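Local coordinates for cellulase (Bacillus sp. BG-CS10, PDB 5E09), which probably hydrolyses internal beta-1,4-glucosidic bonds of cellulose, as a halophilic family 5 glycoside hydrolase that also carries a family 46 carbohydrate-binding module, at residues 126-129 / 130-133; 251-254 / 255-258; 275-278 / 279-283; 331-334 / 335-338; 479-482 / 483-486. All coordinates share one frame; numbering follows the deposited sequence.

Contact 1. Residues 126-129 / 130-133; sequences ALWE and QLSE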
loop_
_atom_site.group_PDB
_atom_site.type_symbol
_atom_site.label_atom_id
_atom_site.label_comp_id
_atom_site.label_asym_id
_atom_site.label_seq_id
_atom_site.Cartn_x
_atom_site.Cartn_y
_atom_site.Cartn_z
ATOM N N ALA A 126 12.855 0.255 -29.719
ATOM C CA ALA A 126 14.004 -0.634 -29.545
ATOM C C ALA A 126 13.821 -1.564 -28.342
ATOM O O ALA A 126 14.118 -2.768 -28.410
ATOM C CB ALA A 126 15.284 0.181 -29.395
ATOM N N LEU A 127 13.328 -0.996 -27.246
ATOM C CA LEU A 127 13.054 -1.761 -26.036
ATOM C C LEU A 127 12.053 -2.869 -26.284
ATOM O O LEU A 127 12.340 -4.039 -26.019
ATOM C CB LEU A 127 12.527 -0.859 -24.918
ATOM C CG LEU A 127 13.566 -0.254 -23.983
ATOM C CD1 LEU A 127 12.892 0.475 -22.828
ATOM C CD2 LEU A 127 14.493 -1.346 -23.472
ATOM N N TRP A 128 10.872 -2.517 -26.782
ATOM C CA TRP A 128 9.856 -3.553 -26.942
ATOM C C TRP A 128 10.173 -4.511 -28.090
ATOM O O TRP A 128 9.639 -5.617 -28.133
ATOM C CB TRP A 128 8.465 -2.934 -27.102
ATOM C CG TRP A 128 7.870 -2.612 -25.765
ATOM C CD1 TRP A 128 7.536 -1.377 -25.279
ATOM C CD2 TRP A 128 7.589 -3.553 -24.709
ATOM N NE1 TRP A 128 7.044 -1.495 -23.999
ATOM C CE2 TRP A 128 7.067 -2.798 -23.633
ATOM C CE3 TRP A 128 7.717 -4.935 -24.589
ATOM C CZ2 TRP A 128 6.674 -3.420 -22.438
ATOM C CZ3 TRP A 128 7.323 -5.538 -23.399
ATOM C CH2 TRP A 128 6.806 -4.778 -22.340
ATOM N N GLU A 129 11.064 -4.113 -28.995
ATOM C CA GLU A 129 11.560 -5.043 -30.006
ATOM C C GLU A 129 12.465 -6.092 -29.362
ATOM O O GLU A 129 12.274 -7.296 -29.569
ATOM C CB GLU A 129 12.303 -4.305 -31.115
ATOM C CG GLU A 129 11.398 -3.731 -32.194
ATOM C CD GLU A 129 12.135 -2.811 -33.157
ATOM O OE1 GLU A 129 13.332 -2.533 -32.923
ATOM O OE2 GLU A 129 11.512 -2.364 -34.147
ATOM N N GLN A 130 13.440 -5.645 -28.568
ATOM C CA GLN A 130 14.327 -6.593 -27.888
ATOM C C GLN A 130 13.554 -7.512 -26.928
ATOM O O GLN A 130 13.819 -8.716 -26.866
ATOM C CB GLN A 130 15.430 -5.862 -27.128
ATOM C CG GLN A 130 16.395 -5.109 -28.007
ATOM C CD GLN A 130 17.380 -4.284 -27.206
ATOM O OE1 GLN A 130 18.333 -4.815 -26.642
ATOM N NE2 GLN A 130 17.154 -2.979 -27.150
ATOM N N LEU A 131 12.596 -6.946 -26.199
ATOM C CA LEU A 131 11.779 -7.734 -25.274
ATOM C C LEU A 131 10.890 -8.722 -26.026
ATOM O O LEU A 131 10.754 -9.873 -25.609
ATOM C CB LEU A 131 10.919 -6.828 -24.386
ATOM C CG LEU A 131 11.681 -5.883 -23.452
ATOM C CD1 LEU A 131 10.740 -4.965 -22.707
ATOM C CD2 LEU A 131 12.516 -6.665 -22.480
ATOM N N SER A 132 10.280 -8.271 -27.123
ATOM C CA SER A 132 9.463 -9.148 -27.965
ATOM C C SER A 132 10.272 -10.325 -28.472
ATOM O O SER A 132 9.812 -11.464 -28.441
ATOM C CB SER A 132 8.879 -8.389 -29.159
ATOM O OG SER A 132 7.761 -7.614 -28.770
ATOM N N GLU A 133 11.485 -10.045 -28.938
ATOM C CA GLU A 133 12.324 -11.091 -29.514
ATOM C C GLU A 133 12.828 -12.080 -28.473
ATOM O O GLU A 133 12.790 -13.290 -28.709
ATOM C CB GLU A 133 13.515 -10.488 -30.264
ATOM C CG GLU A 133 13.457 -10.785 -31.756
ATOM C CD GLU A 133 13.857 -12.220 -32.071
ATOM O OE1 GLU A 133 14.902 -12.666 -31.553
ATOM O OE2 GLU A 133 13.122 -12.909 -32.816
#

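Contact 2. Residues 251-254 / 255-258; sequences DTFN and RVHN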
loop_
_atom_site.group_PDB
_atom_site.type_symbol
_atom_site.label_atom_id
_atom_site.label_comp_id
_atom_site.label_asym_id
_atom_site.label_seq_id
_atom_site.Cartn_x
_atom_site.Cartn_y
_atom_site.Cartn_z
ATOM N N ASP A 251 -16.876 3.642 -5.050
ATOM C CA ASP A 251 -17.029 4.443 -6.262
ATOM C C ASP A 251 -15.974 4.081 -7.306
ATOM O O ASP A 251 -16.301 3.796 -8.480
ATOM C CB ASP A 251 -16.947 5.941 -5.938
ATOM C CG ASP A 251 -18.075 6.412 -5.026
ATOM O OD1 ASP A 251 -19.079 5.681 -4.880
ATOM O OD2 ASP A 251 -17.963 7.521 -4.461
ATOM N N THR A 252 -14.711 4.085 -6.872
ATOM C CA THR A 252 -13.604 3.800 -7.779
ATOM C C THR A 252 -13.836 2.509 -8.548
ATOM O O THR A 252 -13.838 2.485 -9.793
ATOM C CB THR A 252 -12.260 3.693 -7.034
ATOM O OG1 THR A 252 -11.968 4.937 -6.382
ATOM C CG2 THR A 252 -11.141 3.354 -8.005
ATOM N N PHE A 253 -14.065 1.426 -7.820
ATOM C CA PHE A 253 -14.117 0.153 -8.515
ATOM C C PHE A 253 -15.489 -0.127 -9.121
ATOM O O PHE A 253 -15.619 -0.981 -9.992
ATOM C CB PHE A 253 -13.636 -0.948 -7.582
ATOM C CG PHE A 253 -12.154 -0.873 -7.329
ATOM C CD1 PHE A 253 -11.259 -1.265 -8.310
ATOM C CD2 PHE A 253 -11.658 -0.337 -6.153
ATOM C CE1 PHE A 253 -9.894 -1.169 -8.112
ATOM C CE2 PHE A 253 -10.292 -0.239 -5.940
ATOM C CZ PHE A 253 -9.405 -0.657 -6.923
ATOM N N ASN A 254 -16.497 0.634 -8.715
ATOM C CA ASN A 254 -17.758 0.620 -9.445
ATOM C C ASN A 254 -17.554 1.121 -10.862
ATOM O O ASN A 254 -17.992 0.479 -11.815
ATOM C CB ASN A 254 -18.830 1.466 -8.756
ATOM C CG ASN A 254 -19.609 0.685 -7.716
ATOM O OD1 ASN A 254 -19.519 -0.541 -7.647
ATOM N ND2 ASN A 254 -20.381 1.395 -6.902
ATOM N N ARG A 255 -16.884 2.258 -11.026
ATOM C CA ARG A 255 -16.728 2.732 -12.394
ATOM C C ARG A 255 -15.701 1.894 -13.166
ATOM O O ARG A 255 -15.835 1.725 -14.388
ATOM C CB ARG A 255 -16.373 4.222 -12.435
ATOM C CG ARG A 255 -15.126 4.629 -11.719
ATOM C CD ARG A 255 -14.852 6.106 -11.938
ATOM N NE ARG A 255 -13.698 6.534 -11.163
ATOM C CZ ARG A 255 -13.766 6.969 -9.911
ATOM N NH1 ARG A 255 -14.939 7.048 -9.301
ATOM N NH2 ARG A 255 -12.660 7.330 -9.273
ATOM N N VAL A 256 -14.702 1.343 -12.473
ATOM C CA VAL A 256 -13.804 0.408 -13.160
ATOM C C VAL A 256 -14.592 -0.800 -13.683
ATOM O O VAL A 256 -14.387 -1.259 -14.807
ATOM C CB VAL A 256 -12.659 -0.088 -12.245
ATOM C CG1 VAL A 256 -11.916 -1.252 -12.897
ATOM C CG2 VAL A 256 -11.702 1.044 -11.928
ATOM N N HIS A 257 -15.507 -1.300 -12.865
ATOM C CA HIS A 257 -16.310 -2.455 -13.243
ATOM C C HIS A 257 -17.254 -2.138 -14.408
ATOM O O HIS A 257 -17.345 -2.905 -15.370
ATOM C CB HIS A 257 -17.109 -2.958 -12.044
ATOM C CG HIS A 257 -18.011 -4.108 -12.360
ATOM N ND1 HIS A 257 -17.583 -5.418 -12.345
ATOM C CD2 HIS A 257 -19.321 -4.144 -12.703
ATOM C CE1 HIS A 257 -18.590 -6.212 -12.661
ATOM N NE2 HIS A 257 -19.655 -5.463 -12.884
ATOM N N ASN A 258 -17.948 -1.007 -14.320
ATOM C CA ASN A 258 -18.881 -0.607 -15.371
ATOM C C ASN A 258 -18.193 -0.400 -16.712
ATOM O O ASN A 258 -18.708 -0.809 -17.756
ATOM C CB ASN A 258 -19.621 0.673 -14.984
ATOM C CG ASN A 258 -20.413 0.520 -13.707
ATOM O OD1 ASN A 258 -20.824 -0.587 -13.343
ATOM N ND2 ASN A 258 -20.635 1.633 -13.013
#

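Contact 3. Residues 275-278 / 279-283; sequences LGFD and TSTDV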
loop_
_atom_site.group_PDB
_atom_site.type_symbol
_atom_site.label_atom_id
_atom_site.label_comp_id
_atom_site.label_asym_id
_atom_site.label_seq_id
_atom_site.Cartn_x
_atom_site.Cartn_y
_atom_site.Cartn_z
ATOM N N LEU A 275 -0.379 4.392 0.473
ATOM C CA LEU A 275 0.685 5.325 0.116
ATOM C C LEU A 275 1.665 5.548 1.264
ATOM O O LEU A 275 2.885 5.544 1.064
ATOM C CB LEU A 275 0.082 6.659 -0.315
ATOM C CG LEU A 275 0.840 7.423 -1.396
ATOM C CD1 LEU A 275 0.839 6.610 -2.676
ATOM C CD2 LEU A 275 0.223 8.793 -1.618
ATOM N N GLY A 276 1.122 5.718 2.469
ATOM C CA GLY A 276 1.927 5.935 3.658
ATOM C C GLY A 276 3.006 4.894 3.900
ATOM O O GLY A 276 4.005 5.181 4.566
ATOM N N PHE A 277 2.818 3.691 3.356
ATOM C CA PHE A 277 3.811 2.626 3.495
ATOM C C PHE A 277 5.173 3.028 2.927
ATOM O O PHE A 277 6.195 2.452 3.303
ATOM C CB PHE A 277 3.334 1.340 2.811
ATOM C CG PHE A 277 2.249 0.613 3.561
ATOM C CD1 PHE A 277 1.817 1.059 4.802
ATOM C CD2 PHE A 277 1.665 -0.522 3.023
ATOM C CE1 PHE A 277 0.820 0.389 5.489
ATOM C CE2 PHE A 277 0.666 -1.198 3.707
ATOM C CZ PHE A 277 0.244 -0.740 4.943
ATOM N N ASP A 278 5.195 4.004 2.023
ATOM C CA ASP A 278 6.468 4.493 1.494
ATOM C C ASP A 278 7.310 5.105 2.617
ATOM O O ASP A 278 8.528 4.931 2.667
ATOM C CB ASP A 278 6.234 5.499 0.370
ATOM C CG ASP A 278 5.820 4.826 -0.927
ATOM O OD1 ASP A 278 6.105 3.618 -1.086
ATOM O OD2 ASP A 278 5.207 5.500 -1.785
ATOM N N THR A 279 6.651 5.804 3.530
ATOM C CA THR A 279 7.286 6.192 4.777
ATOM C C THR A 279 7.524 4.937 5.611
ATOM O O THR A 279 8.658 4.498 5.788
ATOM C CB THR A 279 6.422 7.196 5.572
ATOM O OG1 THR A 279 6.085 8.310 4.736
ATOM C CG2 THR A 279 7.164 7.691 6.805
ATOM N N SER A 280 6.440 4.342 6.098
ATOM C CA SER A 280 6.538 3.160 6.943
ATOM C C SER A 280 5.193 2.476 7.126
ATOM O O SER A 280 4.137 3.091 6.992
ATOM C CB SER A 280 7.111 3.528 8.318
ATOM O OG SER A 280 6.957 2.458 9.234
ATOM N N THR A 281 5.244 1.195 7.452
ATOM C CA THR A 281 4.050 0.439 7.795
ATOM C C THR A 281 3.404 0.991 9.076
ATOM O O THR A 281 2.184 0.945 9.237
ATOM C CB THR A 281 4.403 -1.061 7.930
ATOM O OG1 THR A 281 5.402 -1.216 8.949
ATOM C CG2 THR A 281 4.899 -1.650 6.625
ATOM N N ASP A 282 4.229 1.563 9.952
ATOM C CA ASP A 282 3.784 2.057 11.256
ATOM C C ASP A 282 2.967 3.350 11.171
ATOM O O ASP A 282 2.528 3.881 12.185
ATOM C CB ASP A 282 4.992 2.287 12.171
ATOM C CG ASP A 282 5.706 0.995 12.539
ATOM O OD1 ASP A 282 5.067 -0.082 12.495
ATOM O OD2 ASP A 282 6.907 1.062 12.879
ATOM N N VAL A 283 2.773 3.851 9.959
ATOM C CA VAL A 283 2.068 5.108 9.735
ATOM C C VAL A 283 0.541 4.915 9.813
ATOM O O VAL A 283 -0.209 5.842 10.138
ATOM C CB VAL A 283 2.495 5.701 8.366
ATOM C CG1 VAL A 283 1.586 6.819 7.919
ATOM C CG2 VAL A 283 3.941 6.174 8.436
HETATM O O HOH W 1 4.349 8.637 1.762
#

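Contact 4. Residues 331-334 / 335-338; sequences MLKA and SWEG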
loop_
_atom_site.group_PDB
_atom_site.type_symbol
_atom_site.label_atom_id
_atom_site.label_comp_id
_atom_site.label_asym_id
_atom_site.label_seq_id
_atom_site.Cartn_x
_atom_site.Cartn_y
_atom_site.Cartn_z
HETATM N N MSE A 331 -4.595 -11.640 7.128
HETATM C CA MSE A 331 -5.804 -10.920 6.734
HETATM C C MSE A 331 -5.969 -10.906 5.209
HETATM O O MSE A 331 -7.083 -11.082 4.699
HETATM C CB MSE A 331 -5.795 -9.490 7.284
HETATM C CG MSE A 331 -7.048 -8.696 6.926
HETATM SE SE MSE A 331 -8.712 -9.602 7.450
HETATM C CE MSE A 331 -9.105 -8.585 9.069
ATOM N N LEU A 332 -4.869 -10.707 4.484
ATOM C CA LEU A 332 -4.925 -10.775 3.020
ATOM C C LEU A 332 -5.385 -12.158 2.542
ATOM O O LEU A 332 -6.311 -12.284 1.728
ATOM C CB LEU A 332 -3.559 -10.452 2.404
ATOM C CG LEU A 332 -2.889 -9.112 2.712
ATOM C CD1 LEU A 332 -1.565 -9.026 1.968
ATOM C CD2 LEU A 332 -3.794 -7.923 2.365
ATOM N N LYS A 333 -4.717 -13.186 3.061
ATOM C CA LYS A 333 -4.975 -14.579 2.713
ATOM C C LYS A 333 -6.428 -14.942 2.962
ATOM O O LYS A 333 -7.085 -15.545 2.109
ATOM C CB LYS A 333 -4.053 -15.494 3.521
ATOM C CG LYS A 333 -3.918 -16.908 2.988
ATOM C CD LYS A 333 -2.811 -17.644 3.735
ATOM C CE LYS A 333 -2.368 -18.898 3.001
ATOM N NZ LYS A 333 -1.023 -19.357 3.461
ATOM N N ALA A 334 -6.928 -14.560 4.133
ATOM C CA ALA A 334 -8.330 -14.772 4.471
ATOM C C ALA A 334 -9.240 -14.048 3.483
ATOM O O ALA A 334 -10.252 -14.594 3.033
ATOM C CB ALA A 334 -8.614 -14.305 5.896
ATOM N N SER A 335 -8.872 -12.818 3.140
ATOM C CA SER A 335 -9.699 -12.009 2.253
ATOM C C SER A 335 -9.764 -12.564 0.828
ATOM O O SER A 335 -10.725 -12.292 0.108
ATOM C CB SER A 335 -9.196 -10.566 2.237
ATOM O OG SER A 335 -9.204 -10.025 3.549
ATOM N N TRP A 336 -8.755 -13.335 0.419
ATOM C CA TRP A 336 -8.812 -14.010 -0.882
ATOM C C TRP A 336 -10.029 -14.928 -0.997
ATOM O O TRP A 336 -10.557 -15.126 -2.091
ATOM C CB TRP A 336 -7.559 -14.848 -1.146
ATOM C CG TRP A 336 -6.278 -14.107 -1.100
ATOM C CD1 TRP A 336 -6.097 -12.759 -1.238
ATOM C CD2 TRP A 336 -4.977 -14.671 -0.906
ATOM N NE1 TRP A 336 -4.759 -12.452 -1.138
ATOM C CE2 TRP A 336 -4.054 -13.605 -0.931
ATOM C CE3 TRP A 336 -4.508 -15.973 -0.710
ATOM C CZ2 TRP A 336 -2.686 -13.807 -0.768
ATOM C CZ3 TRP A 336 -3.147 -16.168 -0.550
ATOM C CH2 TRP A 336 -2.254 -15.090 -0.579
ATOM N N GLU A 337 -10.461 -15.495 0.129
ATOM C CA GLU A 337 -11.558 -16.465 0.115
ATOM C C GLU A 337 -12.905 -15.868 0.530
ATOM O O GLU A 337 -13.959 -16.324 0.079
ATOM C CB GLU A 337 -11.226 -17.658 1.014
ATOM C CG GLU A 337 -12.284 -18.750 1.001
ATOM C CD GLU A 337 -11.908 -19.947 1.866
ATOM O OE1 GLU A 337 -10.832 -19.904 2.507
ATOM O OE2 GLU A 337 -12.686 -20.932 1.898
ATOM N N GLY A 338 -12.880 -14.853 1.385
ATOM C CA GLY A 338 -14.118 -14.286 1.879
ATOM C C GLY A 338 -13.896 -13.297 2.998
ATOM O O GLY A 338 -12.765 -13.049 3.413
#

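Contact 5. Residues 479-482 / 483-486; sequences FKEF and GYTF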
loop_
_atom_site.group_PDB
_atom_site.type_symbol
_atom_site.label_atom_id
_atom_site.label_comp_id
_atom_site.label_asym_id
_atom_site.label_seq_id
_atom_site.Cartn_x
_atom_site.Cartn_y
_atom_site.Cartn_z
ATOM N N PHE A 479 -4.216 19.013 11.341
ATOM C CA PHE A 479 -3.653 17.678 11.532
ATOM C C PHE A 479 -2.483 17.416 10.599
ATOM O O PHE A 479 -2.662 17.308 9.388
ATOM C CB PHE A 479 -4.732 16.613 11.326
ATOM C CG PHE A 479 -5.789 16.623 12.385
ATOM C CD1 PHE A 479 -5.630 15.884 13.543
ATOM C CD2 PHE A 479 -6.935 17.391 12.236
ATOM C CE1 PHE A 479 -6.597 15.900 14.534
ATOM C CE2 PHE A 479 -7.906 17.415 13.227
ATOM C CZ PHE A 479 -7.735 16.668 14.376
ATOM N N LYS A 480 -1.290 17.290 11.169
ATOM C CA LYS A 480 -0.078 17.117 10.374
ATOM C C LYS A 480 0.155 15.662 9.982
ATOM O O LYS A 480 -0.272 14.737 10.680
ATOM C CB LYS A 480 1.128 17.660 11.134
ATOM C CG LYS A 480 0.992 19.133 11.529
ATOM C CD LYS A 480 0.885 20.044 10.304
ATOM C CE LYS A 480 -0.504 20.644 10.177
ATOM N NZ LYS A 480 -0.636 21.522 8.976
ATOM N N GLU A 481 0.835 15.477 8.855
ATOM C CA GLU A 481 1.058 14.162 8.270
ATOM C C GLU A 481 2.037 13.328 9.088
ATOM O O GLU A 481 3.158 13.763 9.365
ATOM C CB GLU A 481 1.574 14.310 6.834
ATOM C CG GLU A 481 2.042 13.010 6.184
ATOM C CD GLU A 481 2.446 13.200 4.728
ATOM O OE1 GLU A 481 2.546 14.365 4.284
ATOM O OE2 GLU A 481 2.666 12.188 4.026
ATOM N N PHE A 482 1.605 12.122 9.451
ATOM C CA PHE A 482 2.413 11.195 10.235
ATOM C C PHE A 482 3.728 10.837 9.532
ATOM O O PHE A 482 3.741 10.516 8.337
ATOM C CB PHE A 482 1.608 9.927 10.508
ATOM C CG PHE A 482 2.074 9.141 11.703
ATOM C CD1 PHE A 482 3.217 8.352 11.638
ATOM C CD2 PHE A 482 1.342 9.160 12.881
ATOM C CE1 PHE A 482 3.635 7.608 12.739
ATOM C CE2 PHE A 482 1.748 8.421 13.989
ATOM C CZ PHE A 482 2.895 7.641 13.917
ATOM N N GLY A 483 4.828 10.882 10.278
ATOM C CA GLY A 483 6.124 10.520 9.734
ATOM C C GLY A 483 6.875 11.465 8.822
ATOM O O GLY A 483 8.046 11.240 8.506
ATOM N N TYR A 484 6.203 12.534 8.406
ATOM C CA TYR A 484 6.772 13.476 7.453
ATOM C C TYR A 484 7.079 14.656 8.372
ATOM O O TYR A 484 8.166 15.227 8.319
ATOM C CB TYR A 484 5.851 13.908 6.309
ATOM C CG TYR A 484 6.376 15.058 5.479
ATOM C CD1 TYR A 484 7.585 14.961 4.799
ATOM C CD2 TYR A 484 5.647 16.236 5.355
ATOM C CE1 TYR A 484 8.064 16.016 4.029
ATOM C CE2 TYR A 484 6.116 17.294 4.591
ATOM C CZ TYR A 484 7.325 17.179 3.930
ATOM O OH TYR A 484 7.791 18.233 3.169
ATOM N N THR A 485 6.129 14.998 9.235
ATOM C CA THR A 485 6.261 16.162 10.097
ATOM C C THR A 485 6.674 15.805 11.524
ATOM O O THR A 485 7.252 16.629 12.232
ATOM C CB THR A 485 4.945 16.949 10.152
ATOM O OG1 THR A 485 3.903 16.091 10.638
ATOM C CG2 THR A 485 4.574 17.465 8.763
ATOM N N PHE A 486 6.368 14.583 11.948
ATOM C CA PHE A 486 6.669 14.153 13.308
ATOM C C PHE A 486 6.774 12.644 13.355
ATOM O O PHE A 486 6.284 11.962 12.463
ATOM C CB PHE A 486 5.596 14.634 14.286
ATOM C CG PHE A 486 4.294 13.890 14.170
ATOM C CD1 PHE A 486 3.345 14.270 13.234
ATOM C CD2 PHE A 486 4.015 12.814 15.002
ATOM C CE1 PHE A 486 2.140 13.585 13.126
ATOM C CE2 PHE A 486 2.818 12.124 14.896
ATOM C CZ PHE A 486 1.877 12.512 13.958
#

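Contact 1. Residues 126-129 / 130-133
W128 and L131 meet because each sets CG beside its own backbone N, anti to the carbonyl carbon (chi1 -83° and -63°). The residues lie three apart on alpha-helix 117-134, one of the outer helices of the TIM barrel. L131 CD1 comes to rest over one face of the six-membered ring of W128, toward its rim. CD1 stands 3.7 Å from the centroid of that ring, a CH-pi contact. Its closest ring atom is W128 CZ3, at 3.5 Å. L131 CB follows along the same rim, near W128 CE3. The indole is further placed by F174 and Y124, which form edge-to-face pairs with it, and by a hydrogen bond from W128 NE1 to S146 O. The buried indole N-H is therefore satisfied.

Two carbonyl oxygens of this helix take a side-chain bond on top of the usual backbone one. A126 O receives Q130 N at 3.0 Å. Q130 NE2 reaches A126 O from the other face of the carbonyl, above its plane, at 3.3 Å. The same amide also bonds outward: Q130 OE1 accepts from I76 N and Q130 NE2 donates to Y74 O. Both ends of the amide are engaged, which fixes its rotation and ties the helix to the loop around those residues. W128 O is gripped twice by S132. The backbone S132 N donates from above the carbonyl plane. The hydroxyl S132 OG donates to W128 O over 2.8 Å, tilted 21° from the carbonyl plane.

Contact 2. Residues 251-254 / 255-258
Four regular i to i+4 bonds run through residues 251-258, with R255 N to D251 O at 3.0 Å and N258 N to N254 O at 2.9 Å. R255 is the side chain that turns back over the preceding turn. Its CG sits between the backbone N and the carbonyl carbon (chi1 59°), a crowded position. R255 CG is thereby pressed against T252 O, 3.2 Å away. The chain then runs extended to NE, and the guanidinium lies with one face over T252 CA, 3.8 Å from R255 CZ. D251 makes no salt bridge with R255, as D251 OD2 is 5.7 Å from R255 NH1; D251 OD1 accepts instead from Q247 NE2. R255 NE donates to T199 O, and the side chain packs on L204 and Q201 of helix 201-214. An alanine here is likely to leave T199 O without this donor and open a gap between T252 and helix 201-214. The hydroxyl of T252 bonds back to D248 O. On the apolar side, V256 CG2 approaches F253 CD1 at 4.3 Å, an oblique and loose touch. F253 also meets L269, and V256 meets V267; both partners lie on strand 267-272. Y225 pairs edge-to-face with the F253 ring. This is an amphipathic outer helix of a (beta/alpha)8 barrel, 243-261, packed against the parallel strand that follows it.

Contact 3. Residues 275-278 / 279-283
F277 and T281 touch across a tight turn through the ring of F277. The F277 CB leaves the backbone heading away from residues 279-283. CG lies beside the backbone N, anti to the carbonyl carbon (chi1 -74°), and this swings the ring back toward T281. The CD1-CE1 side of the ring then does the touching. F277 CD1 is 3.8 Å from T281 CA and equally far from S280 O, which comes in obliquely. F277 CE1, next along, is 4.0 Å from T281 O. The methyl T281 CG2 stands over one face, a looser contact. The ring also packs on F293 and K289 of helix 286-302 and meets H315. A serine here would probably leave T281 CG2 without the ring below it and open a gap against F293.

The turn belongs to the loop between strand 267-272, the seventh of the TIM barrel, and helix 286-302. In family 5 enzymes this strand usually carries the catalytic nucleophile at its C-terminal end, so the loop probably lies near the substrate cleft. G276 O accepts S280 N at 3.0 Å, in the carbonyl plane. T279 N adds a weak, bent bond to G276 O. F277 CA makes a CA-H...O contact of 3.5 Å with S280 O. A side chain on G276 would run tightly against V283 CG1. Beyond the turn, S280 OG accepts from D282 N at 3.0 Å, forming an ST turn that leads into the 3-10 segment 281-283. A water spans L275 O and T279 OG1 through two weak bonds.

Contact 4. Residues 331-334 / 335-338
The indole of W336 lies with one face over the backbone of the preceding turn. K333 CA stands under the six-membered ring, 3.7 Å from its centroid and close to the normal, a CH-pi contact. L332 O lies on the same face under the five-membered part, 3.0 Å from W336 CD1. W336 NE1 is near this oxygen too, but the angle is too poor for a hydrogen bond. The K333 chain starts off anti to its own N (chi1 -163°) and crosses the ring rim, with K333 CG 3.7 Å from W336 CZ3. Y55 adds an edge-to-face pair with the indole, and P19 touches it.

The S335 hydroxyl turns back on M331, a selenomethionine. S335 OG donates to M331 O at 2.6 Å, while S335 N reaches this oxygen from the opposite face of the carbonyl. Buried S335 thus has its hydroxyl satisfied within the helix. A334 O takes two bonds as well, from E337 N at 3.0 Å and from G338 N at 3.1 Å. G338 then leaves helical geometry with positive phi. This is the C-terminal turn of helix 326-337, the helix that follows the last strand of the TIM barrel.

Contact 5. Residues 479-482 / 483-486
E481 O is gripped by T485 through two bonds. The hydroxyl T485 OG1 donates at 2.8 Å to E481 O from above its carbonyl plane, and T485 N donates at 3.2 Å. Y484 N adds a weak third bond. T485 OG1 stands between its own N and carbonyl carbon (chi1 59°), which turns it inward to E481 O. There it also packs on K480 CB, 3.2 Å away. The turn passes through G483, whose positive phi suits a residue without a side chain; a CB would clash with F482 O.

Two phenylalanines pack beside the turn. The edge of F486 points at the face of F482 in a T-shaped pair, centroids 5.0 Å apart and planes at 62°. F486 CZ meets F482 CD2 at 3.6 Å. At the ring edge of F486, CE1 lies 3.6 Å from K480 O, near the ring plane. E481 extends past Y484, and E481 OE1 comes obliquely to Y484 CD2 at 3.8 Å. The K480 amine goes the other way, to the carbonyls of P473, T477 and A471.

The turn joins strand 479-480 to strand 486-489, the two outermost strands of the carbohydrate-binding domain's antiparallel sheet. F486 rests on M461 of strand 458-465, T485 touches F501 of helix 499-502, and F482 leans on N234 and V283 of the catalytic domain.

In the fold
Contacts 1, 2 and 4 lie along outer helices of the barrel, each joining successive turns, and contact 3 is a loop of the same barrel. Contact 1 is the most buried of the three helical contacts. Contacts 2 and 4 are only partly buried. Within contacts 1 and 4 a serine hydroxyl bonds to a carbonyl four residues back, whereas the arginine of contact 2 reaches out to T199. Contacts 3 and 5 are irregular turns, held by one carbonyl that accepts from residues three and four further on. These two alone touch each other: D282 O lies 3.9 Å from F482 CE1, a packing contact between the catalytic and carbohydrate-binding domains. Contact 1 lies farthest from this interface, its centre about 44 Å from that of contact 5.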